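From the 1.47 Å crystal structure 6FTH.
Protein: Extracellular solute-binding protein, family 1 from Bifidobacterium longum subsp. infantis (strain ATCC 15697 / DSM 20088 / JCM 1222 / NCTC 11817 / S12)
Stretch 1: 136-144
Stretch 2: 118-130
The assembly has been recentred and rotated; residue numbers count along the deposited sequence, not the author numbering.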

# COMPACT_ATOMS: atom_id res chain seq x y z
N HIS A 136 19.00 -5.42 14.81
CA HIS A 136 18.29 -4.45 15.63
C HIS A 136 16.88 -4.24 15.09
O HIS A 136 16.63 -4.31 13.89
CB HIS A 136 19.02 -3.11 15.65
CG HIS A 136 20.45 -3.21 16.09
ND1 HIS A 136 20.91 -4.22 16.91
CD2 HIS A 136 21.53 -2.44 15.80
CE1 HIS A 136 22.20 -4.07 17.11
NE2 HIS A 136 22.60 -2.99 16.45
N MET A 137 15.95 -3.99 16.01
CA MET A 137 14.57 -3.71 15.65
C MET A 137 14.09 -2.57 16.54
O MET A 137 13.91 -2.75 17.75
CB MET A 137 13.68 -4.94 15.85
CG MET A 137 12.22 -4.68 15.59
SD MET A 137 11.23 -6.18 15.80
CE MET A 137 11.41 -6.47 17.58
N TYR A 138 13.84 -1.42 15.93
CA TYR A 138 13.41 -0.23 16.66
C TYR A 138 11.93 0.08 16.48
O TYR A 138 11.43 1.05 17.08
CB TYR A 138 14.24 0.99 16.24
CG TYR A 138 15.71 0.77 16.46
CD1 TYR A 138 16.24 0.81 17.74
CD2 TYR A 138 16.56 0.51 15.39
CE1 TYR A 138 17.58 0.59 17.96
CE2 TYR A 138 17.92 0.29 15.60
CZ TYR A 138 18.42 0.34 16.89
OH TYR A 138 19.75 0.12 17.12
N ALA A 139 11.23 -0.71 15.68
CA ALA A 139 9.81 -0.52 15.44
C ALA A 139 9.17 -1.88 15.37
O ALA A 139 9.79 -2.85 14.91
CB ALA A 139 9.57 0.20 14.11
N LEU A 140 7.94 -1.98 15.86
CA LEU A 140 7.17 -3.19 15.63
C LEU A 140 6.25 -3.00 14.44
O LEU A 140 5.71 -1.91 14.22
CB LEU A 140 6.28 -3.54 16.83
CG LEU A 140 6.98 -3.73 18.18
CD1 LEU A 140 5.99 -4.15 19.26
CD2 LEU A 140 8.08 -4.79 18.07
N PRO A 141 6.05 -4.04 13.65
CA PRO A 141 5.06 -3.98 12.57
C PRO A 141 3.66 -4.32 13.09
O PRO A 141 3.48 -4.73 14.23
CB PRO A 141 5.55 -5.08 11.63
CG PRO A 141 6.11 -6.12 12.56
CD PRO A 141 6.70 -5.37 13.72
N SER A 142 2.68 -4.17 12.20
CA SER A 142 1.33 -4.68 12.43
C SER A 142 0.94 -5.61 11.29
O SER A 142 1.54 -5.58 10.21
CB SER A 142 0.31 -3.53 12.46
OG SER A 142 0.37 -2.78 11.23
N SER A 143 -0.09 -6.43 11.54
CA SER A 143 -0.73 -7.24 10.51
C SER A 143 -2.24 -7.16 10.66
O SER A 143 -2.77 -7.52 11.71
CB SER A 143 -0.31 -8.71 10.60
OG SER A 143 -1.24 -9.55 9.94
N ARG A 144 -2.93 -6.73 9.61
CA ARG A 144 -4.39 -6.77 9.59
C ARG A 144 -4.94 -8.09 9.07
O ARG A 144 -6.15 -8.22 8.86
CB ARG A 144 -5.01 -5.58 8.83
CG ARG A 144 -4.47 -5.30 7.45
CD ARG A 144 -5.31 -4.22 6.74
NE ARG A 144 -4.62 -3.70 5.58
CZ ARG A 144 -5.05 -2.70 4.83
NH1 ARG A 144 -6.23 -2.13 5.10
NH2 ARG A 144 -4.32 -2.26 3.82
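Stretch 2, residues 118-130: QFFKEKPDAQKLT

Stretch 2 is mostly helical. Residues 118-122 close a helix that begins earlier in the chain. Lys123 leaves helical geometry with phi/psi of -131/72, and a second helix follows. Stretch 1 is a loop that leads into a strand ending at Ser143; Tyr138, at phi/psi -105/-2, interrupts the extended course. The second helix lies close to this strand. Their axes approach to 7.4 Å and run in roughly opposed directions, 141° apart. The first helix is farther off, at 10.6 Å, and its axis makes an angle of 64° with the strand. Met137 is level with Thr130 (CA to CA 5.7 Å), and Pro141 is level with Ala126 (CA to CA 6.2 Å).

The polar contacts gather at Thr130. Thr130 has chi1 near 64° (p), and Thr130 OG1 donates a hydrogen bond to Ala139 O at 2.9 Å. Thr130 O receives a CA-H...O contact from Met137 CA at 3.5 Å. A water bridges the same carbonyl to the backbone of Tyr138. It donates to Thr130 O at 2.7 Å and accepts from Tyr138 N at 2.8 Å. These contacts tie the loop before the strand to Thr130.

The apolar contacts center on Pro141, whose CB points toward stretch 2. Pro141 CG lies 3.9 Å from Ala126 CB and 3.8 Å from Phe119 CE2. Pro141 CD meets the edge of the Phe120 ring, 3.8 Å from Phe120 CE1. Met137 reaches the same ring, with Met137 SD 3.7 Å from Phe120 CE2. Met137 SD approaches the Phe120 ring obliquely, 4.8 Å from the ring centroid.

Farther along the strand, side chains alternate. Ser142 points away, while Ser143 points toward stretch 2. Ser143 CB packs 3.7 Å from Phe119 CE1, and Ser143 OG lies 3.7 Å from Lys123 CE. The two stretches together bury 495 Å².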

# COMPACT_ATOMS: atom_id res chain seq x y z
N GLN A 118 4.88 -14.41 19.44
CA GLN A 118 3.95 -15.30 18.75
C GLN A 118 3.61 -14.75 17.37
O GLN A 118 3.56 -15.49 16.38
CB GLN A 118 2.69 -15.49 19.59
CG GLN A 118 1.76 -16.51 19.04
CD GLN A 118 2.30 -17.90 19.19
OE1 GLN A 118 3.11 -18.17 20.08
NE2 GLN A 118 1.87 -18.79 18.31
N PHE A 119 3.39 -13.43 17.28
CA PHE A 119 3.21 -12.78 15.99
C PHE A 119 4.36 -13.15 15.05
O PHE A 119 4.13 -13.62 13.93
CB PHE A 119 3.13 -11.26 16.25
CG PHE A 119 3.01 -10.36 15.02
CD1 PHE A 119 2.60 -10.81 13.78
CD2 PHE A 119 3.34 -9.02 15.16
CE1 PHE A 119 2.51 -9.94 12.70
CE2 PHE A 119 3.23 -8.14 14.09
CZ PHE A 119 2.82 -8.61 12.86
N PHE A 120 5.59 -13.00 15.52
CA PHE A 120 6.76 -13.26 14.69
C PHE A 120 6.93 -14.74 14.36
O PHE A 120 7.44 -15.06 13.29
CB PHE A 120 8.02 -12.72 15.37
CG PHE A 120 8.08 -11.22 15.46
CD1 PHE A 120 7.18 -10.39 14.78
CD2 PHE A 120 9.07 -10.62 16.22
CE1 PHE A 120 7.29 -9.00 14.85
CE2 PHE A 120 9.19 -9.24 16.29
CZ PHE A 120 8.28 -8.44 15.63
N LYS A 121 6.52 -15.63 15.27
CA LYS A 121 6.55 -17.06 14.97
C LYS A 121 5.61 -17.40 13.83
O LYS A 121 5.97 -18.13 12.90
CB LYS A 121 6.14 -17.88 16.20
CG LYS A 121 6.12 -19.41 15.95
CD LYS A 121 5.73 -20.20 17.19
CE LYS A 121 5.95 -21.72 17.02
NZ LYS A 121 5.26 -22.26 15.82
N GLU A 122 4.36 -16.89 13.90
CA GLU A 122 3.37 -17.19 12.89
C GLU A 122 3.59 -16.43 11.60
O GLU A 122 3.22 -16.92 10.52
CB GLU A 122 1.96 -16.91 13.45
CG GLU A 122 1.62 -17.74 14.71
CD GLU A 122 0.14 -17.74 15.11
OE1 GLU A 122 -0.74 -17.51 14.25
OE2 GLU A 122 -0.15 -17.99 16.31
N LYS A 123 4.17 -15.22 11.67
CA LYS A 123 4.39 -14.36 10.51
C LYS A 123 5.83 -13.85 10.49
O LYS A 123 6.09 -12.66 10.71
CB LYS A 123 3.39 -13.20 10.54
CG LYS A 123 1.94 -13.71 10.49
CD LYS A 123 0.90 -12.61 10.50
CE LYS A 123 -0.50 -13.20 10.36
NZ LYS A 123 -0.74 -13.70 8.98
N PRO A 124 6.79 -14.73 10.18
CA PRO A 124 8.21 -14.33 10.25
C PRO A 124 8.59 -13.15 9.37
O PRO A 124 9.54 -12.43 9.70
CB PRO A 124 8.95 -15.61 9.83
CG PRO A 124 7.93 -16.47 9.15
CD PRO A 124 6.63 -16.14 9.81
N ASP A 125 7.89 -12.93 8.25
CA ASP A 125 8.24 -11.83 7.37
C ASP A 125 7.87 -10.50 7.97
O ASP A 125 8.38 -9.46 7.53
CB ASP A 125 7.56 -11.98 6.00
CG ASP A 125 8.31 -12.92 5.07
OD1 ASP A 125 9.31 -13.53 5.50
OD2 ASP A 125 7.89 -13.04 3.90
N ALA A 126 6.96 -10.50 8.96
CA ALA A 126 6.66 -9.26 9.67
C ALA A 126 7.86 -8.83 10.50
O ALA A 126 8.22 -7.65 10.52
CB ALA A 126 5.42 -9.42 10.54
N GLN A 127 8.51 -9.78 11.17
CA GLN A 127 9.71 -9.44 11.93
C GLN A 127 10.80 -8.91 11.01
O GLN A 127 11.48 -7.94 11.33
CB GLN A 127 10.20 -10.66 12.70
CG GLN A 127 11.47 -10.39 13.48
CD GLN A 127 11.84 -11.53 14.42
OE1 GLN A 127 11.43 -12.67 14.22
NE2 GLN A 127 12.63 -11.21 15.44
N LYS A 128 10.97 -9.53 9.84
CA LYS A 128 11.98 -9.04 8.90
C LYS A 128 11.71 -7.60 8.49
O LYS A 128 12.64 -6.83 8.23
CB LYS A 128 11.99 -9.90 7.65
CG LYS A 128 12.47 -11.31 7.91
CD LYS A 128 12.65 -12.05 6.59
CE LYS A 128 13.25 -13.41 6.80
NZ LYS A 128 13.40 -14.08 5.47
N LEU A 129 10.44 -7.22 8.39
CA LEU A 129 10.09 -5.90 7.89
C LEU A 129 10.70 -4.80 8.73
O LEU A 129 11.01 -3.73 8.19
CB LEU A 129 8.57 -5.77 7.87
CG LEU A 129 7.97 -4.57 7.14
CD1 LEU A 129 8.30 -4.60 5.64
CD2 LEU A 129 6.45 -4.53 7.36
N THR A 130 10.88 -5.01 10.04
CA THR A 130 11.39 -3.96 10.91
C THR A 130 12.75 -4.27 11.52
O THR A 130 13.20 -3.53 12.40
CB THR A 130 10.38 -3.62 12.01
OG1 THR A 130 10.21 -4.77 12.84
CG2 THR A 130 9.06 -3.18 11.39
O HOH W 1 13.89 -1.00 13.19